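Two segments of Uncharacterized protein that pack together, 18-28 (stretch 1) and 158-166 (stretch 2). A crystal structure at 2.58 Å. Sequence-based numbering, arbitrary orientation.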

# COMPACT_ATOMS: atom_id res chain seq x y z
N GLU A 18 35.73 -16.39 -14.94
CA GLU A 18 35.03 -17.63 -15.22
C GLU A 18 33.68 -17.57 -14.49
O GLU A 18 32.67 -18.02 -15.05
N LEU A 19 33.63 -16.97 -13.29
CA LEU A 19 32.33 -16.82 -12.61
C LEU A 19 31.52 -15.68 -13.23
O LEU A 19 30.37 -15.88 -13.59
N LEU A 20 32.11 -14.49 -13.36
CA LEU A 20 31.38 -13.37 -14.00
C LEU A 20 30.67 -13.83 -15.27
O LEU A 20 29.60 -13.35 -15.62
N SER A 21 31.31 -14.77 -15.95
CA SER A 21 30.88 -15.30 -17.22
C SER A 21 29.75 -16.32 -17.07
O SER A 21 28.86 -16.39 -17.91
N ALA A 22 29.79 -17.13 -16.01
CA ALA A 22 28.69 -18.06 -15.72
C ALA A 22 27.44 -17.29 -15.29
O ALA A 22 26.30 -17.73 -15.53
N LEU A 23 27.68 -16.15 -14.63
CA LEU A 23 26.64 -15.26 -14.22
C LEU A 23 26.03 -14.67 -15.48
O LEU A 23 24.82 -14.68 -15.60
N GLU A 24 26.84 -14.21 -16.45
CA GLU A 24 26.27 -13.66 -17.72
C GLU A 24 25.35 -14.63 -18.44
O GLU A 24 24.30 -14.28 -18.96
N VAL A 25 25.73 -15.89 -18.41
CA VAL A 25 24.98 -16.92 -19.09
C VAL A 25 23.59 -17.08 -18.44
O VAL A 25 22.57 -16.99 -19.12
N ARG A 26 23.58 -17.28 -17.11
CA ARG A 26 22.35 -17.54 -16.36
C ARG A 26 21.50 -16.28 -16.18
O ARG A 26 20.27 -16.36 -16.10
N PHE A 27 22.18 -15.11 -16.14
CA PHE A 27 21.56 -13.82 -15.77
C PHE A 27 21.97 -12.69 -16.72
O PHE A 27 22.57 -11.69 -16.29
N PRO A 28 21.64 -12.83 -18.02
CA PRO A 28 22.17 -11.94 -19.04
C PRO A 28 21.76 -10.49 -18.78
O PRO A 28 20.59 -10.22 -18.40
N ASP A 158 31.45 -23.67 -4.64
CA ASP A 158 32.26 -22.76 -3.85
C ASP A 158 31.44 -21.55 -3.47
O ASP A 158 31.80 -20.78 -2.59
N TYR A 159 30.33 -21.37 -4.17
CA TYR A 159 29.44 -20.25 -3.92
C TYR A 159 28.01 -20.71 -3.91
O TYR A 159 27.62 -21.58 -4.67
N VAL A 160 27.21 -20.09 -3.05
CA VAL A 160 25.80 -20.40 -2.97
C VAL A 160 25.02 -19.19 -3.46
O VAL A 160 25.31 -18.07 -3.07
N LEU A 161 24.06 -19.43 -4.34
CA LEU A 161 23.25 -18.36 -4.89
C LEU A 161 21.82 -18.51 -4.45
O LEU A 161 21.20 -19.54 -4.66
N GLN A 162 21.28 -17.45 -3.84
CA GLN A 162 19.86 -17.35 -3.60
C GLN A 162 19.31 -16.52 -4.74
O GLN A 162 19.86 -15.47 -5.07
N VAL A 163 18.25 -17.02 -5.36
CA VAL A 163 17.70 -16.42 -6.56
C VAL A 163 16.20 -16.15 -6.46
O VAL A 163 15.42 -17.06 -6.12
N ASP A 164 15.76 -14.93 -6.77
CA ASP A 164 14.29 -14.67 -6.89
C ASP A 164 13.96 -13.98 -8.17
O ASP A 164 14.37 -12.85 -8.41
N GLU A 165 13.26 -14.70 -9.04
CA GLU A 165 12.95 -14.21 -10.36
C GLU A 165 11.52 -13.70 -10.28
O GLU A 165 10.62 -14.42 -9.89
N SER A 166 11.36 -12.43 -10.58
CA SER A 166 10.06 -11.82 -10.73
C SER A 166 9.31 -12.38 -11.96
O SER A 166 9.93 -12.60 -13.05

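At the apolar centre, Leu161 (chi1 -98°, between wells; chi2 p) meets two partners through its CD2: Leu23 CD2 at 4.2 Å and Phe27 CE2 at 4.3 Å, the latter at the edge of the ring. Leu23 (m, t) leaves its backbone sideways, yet its end swings nearer the strand. Phe27 (chi1 m), just past the end of the helix, points toward the strand and also sets its CZ 4.0 Å from CG2 of Val163 (t). Side chains span the 12.9 Å between the axes of helix 18-26 and strand 159-166, whose N-to-C directions lie 26° apart; on the strand, the alternating residues Tyr159, Leu161, Val163 and Glu165 point toward the helix. Toward the start of both stretches, Leu19 (chi1 -22°, off-rotamer; chi2 t) brings CD2 to 4.0 Å from CE1 of Tyr159 (chi1 m), whose OH is hydrogen-bonded elsewhere in the structure. The polar edge is a salt bridge: Arg26 (t, p, t), pointing toward the strand, donates from NH1 to Glu165 OE2 at 2.7 Å, nearly straight at 164°. Within the same salt bridge, Arg26 NH2 makes weak hydrogen bonds to Glu165 OE1 (3.3 Å) and Glu165 OE2 (3.2 Å). Glu165 (m, t) also places OE2 4.1 Å from Phe27 CE1, at the ring edge, joining the charged pair to the apolar cluster.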

# COMPACT_ATOMS: atom_id res chain seq x y z
CB GLU A 18 35.85 -18.87 -14.84
CG GLU A 18 37.14 -19.06 -15.65
CD GLU A 18 38.30 -18.17 -15.17
OE1 GLU A 18 38.87 -18.41 -14.08
OE2 GLU A 18 38.68 -17.23 -15.90
CB LEU A 19 32.40 -16.61 -11.08
CG LEU A 19 33.58 -17.01 -10.19
CD1 LEU A 19 33.67 -16.07 -8.99
CD2 LEU A 19 33.47 -18.43 -9.68
CB LEU A 20 32.32 -12.22 -14.35
CG LEU A 20 33.01 -11.54 -13.17
CD1 LEU A 20 33.96 -10.43 -13.66
CD2 LEU A 20 32.00 -10.98 -12.17
CB SER A 21 32.08 -15.97 -17.91
OG SER A 21 31.97 -15.89 -19.30
CB ALA A 22 29.09 -19.01 -14.63
CB LEU A 23 27.15 -14.17 -13.26
CG LEU A 23 27.55 -14.53 -11.80
CD1 LEU A 23 28.02 -13.28 -11.05
CD2 LEU A 23 26.41 -15.20 -11.07
CB GLU A 24 27.35 -13.19 -18.71
CG GLU A 24 27.64 -11.69 -18.67
CD GLU A 24 26.40 -10.83 -18.98
OE1 GLU A 24 26.26 -9.76 -18.36
OE2 GLU A 24 25.57 -11.21 -19.83
CB VAL A 25 25.80 -18.24 -19.14
CG1 VAL A 25 24.92 -19.44 -19.51
CG2 VAL A 25 26.97 -18.11 -20.12
CB ARG A 26 22.69 -18.19 -15.02
CG ARG A 26 21.50 -18.56 -14.14
CD ARG A 26 20.63 -19.68 -14.70
NE ARG A 26 19.48 -20.00 -13.82
CZ ARG A 26 18.40 -19.22 -13.61
NH1 ARG A 26 18.26 -18.06 -14.20
NH2 ARG A 26 17.42 -19.62 -12.78
CB PHE A 27 21.95 -13.46 -14.32
CG PHE A 27 21.54 -14.50 -13.32
CD1 PHE A 27 20.22 -14.89 -13.22
CD2 PHE A 27 22.47 -15.11 -12.51
CE1 PHE A 27 19.82 -15.85 -12.32
CE2 PHE A 27 22.08 -16.07 -11.59
CZ PHE A 27 20.75 -16.43 -11.50
CB PRO A 28 21.55 -12.47 -20.34
CG PRO A 28 20.83 -13.74 -20.00
CD PRO A 28 20.54 -13.67 -18.54
CB ASP A 158 33.49 -22.32 -4.64
CG ASP A 158 34.45 -23.45 -4.91
OD1 ASP A 158 35.27 -23.75 -4.03
OD2 ASP A 158 34.38 -24.03 -6.01
CB TYR A 159 29.64 -19.17 -4.97
CG TYR A 159 31.05 -18.68 -5.07
CD1 TYR A 159 32.03 -19.45 -5.67
CD2 TYR A 159 31.42 -17.46 -4.55
CE1 TYR A 159 33.33 -19.00 -5.75
CE2 TYR A 159 32.71 -17.01 -4.63
CZ TYR A 159 33.66 -17.79 -5.23
OH TYR A 159 34.95 -17.33 -5.31
CB VAL A 160 25.38 -20.78 -1.54
CG1 VAL A 160 23.87 -20.75 -1.38
CG2 VAL A 160 25.90 -22.16 -1.21
CB LEU A 161 23.29 -18.40 -6.41
CG LEU A 161 24.26 -17.46 -7.13
CD1 LEU A 161 25.59 -17.40 -6.43
CD2 LEU A 161 24.45 -17.90 -8.57
CB GLN A 162 19.58 -16.67 -2.29
CG GLN A 162 20.29 -17.26 -1.09
CD GLN A 162 19.98 -16.42 0.09
OE1 GLN A 162 18.88 -16.18 0.31
NE2 GLN A 162 20.87 -16.00 0.83
CB VAL A 163 17.93 -17.36 -7.72
CG1 VAL A 163 17.30 -16.84 -9.00
CG2 VAL A 163 19.41 -17.52 -7.93
CB ASP A 164 13.72 -13.85 -5.71
CG ASP A 164 13.50 -14.68 -4.45
OD1 ASP A 164 14.48 -14.97 -3.74
OD2 ASP A 164 12.36 -15.05 -4.15
CB GLU A 165 13.17 -15.33 -11.44
CG GLU A 165 14.67 -15.52 -11.82
CD GLU A 165 15.10 -16.85 -12.47
OE1 GLU A 165 14.63 -17.95 -12.09
OE2 GLU A 165 15.99 -16.80 -13.32
CB SER A 166 10.24 -10.33 -10.97
OG SER A 166 9.03 -9.62 -10.81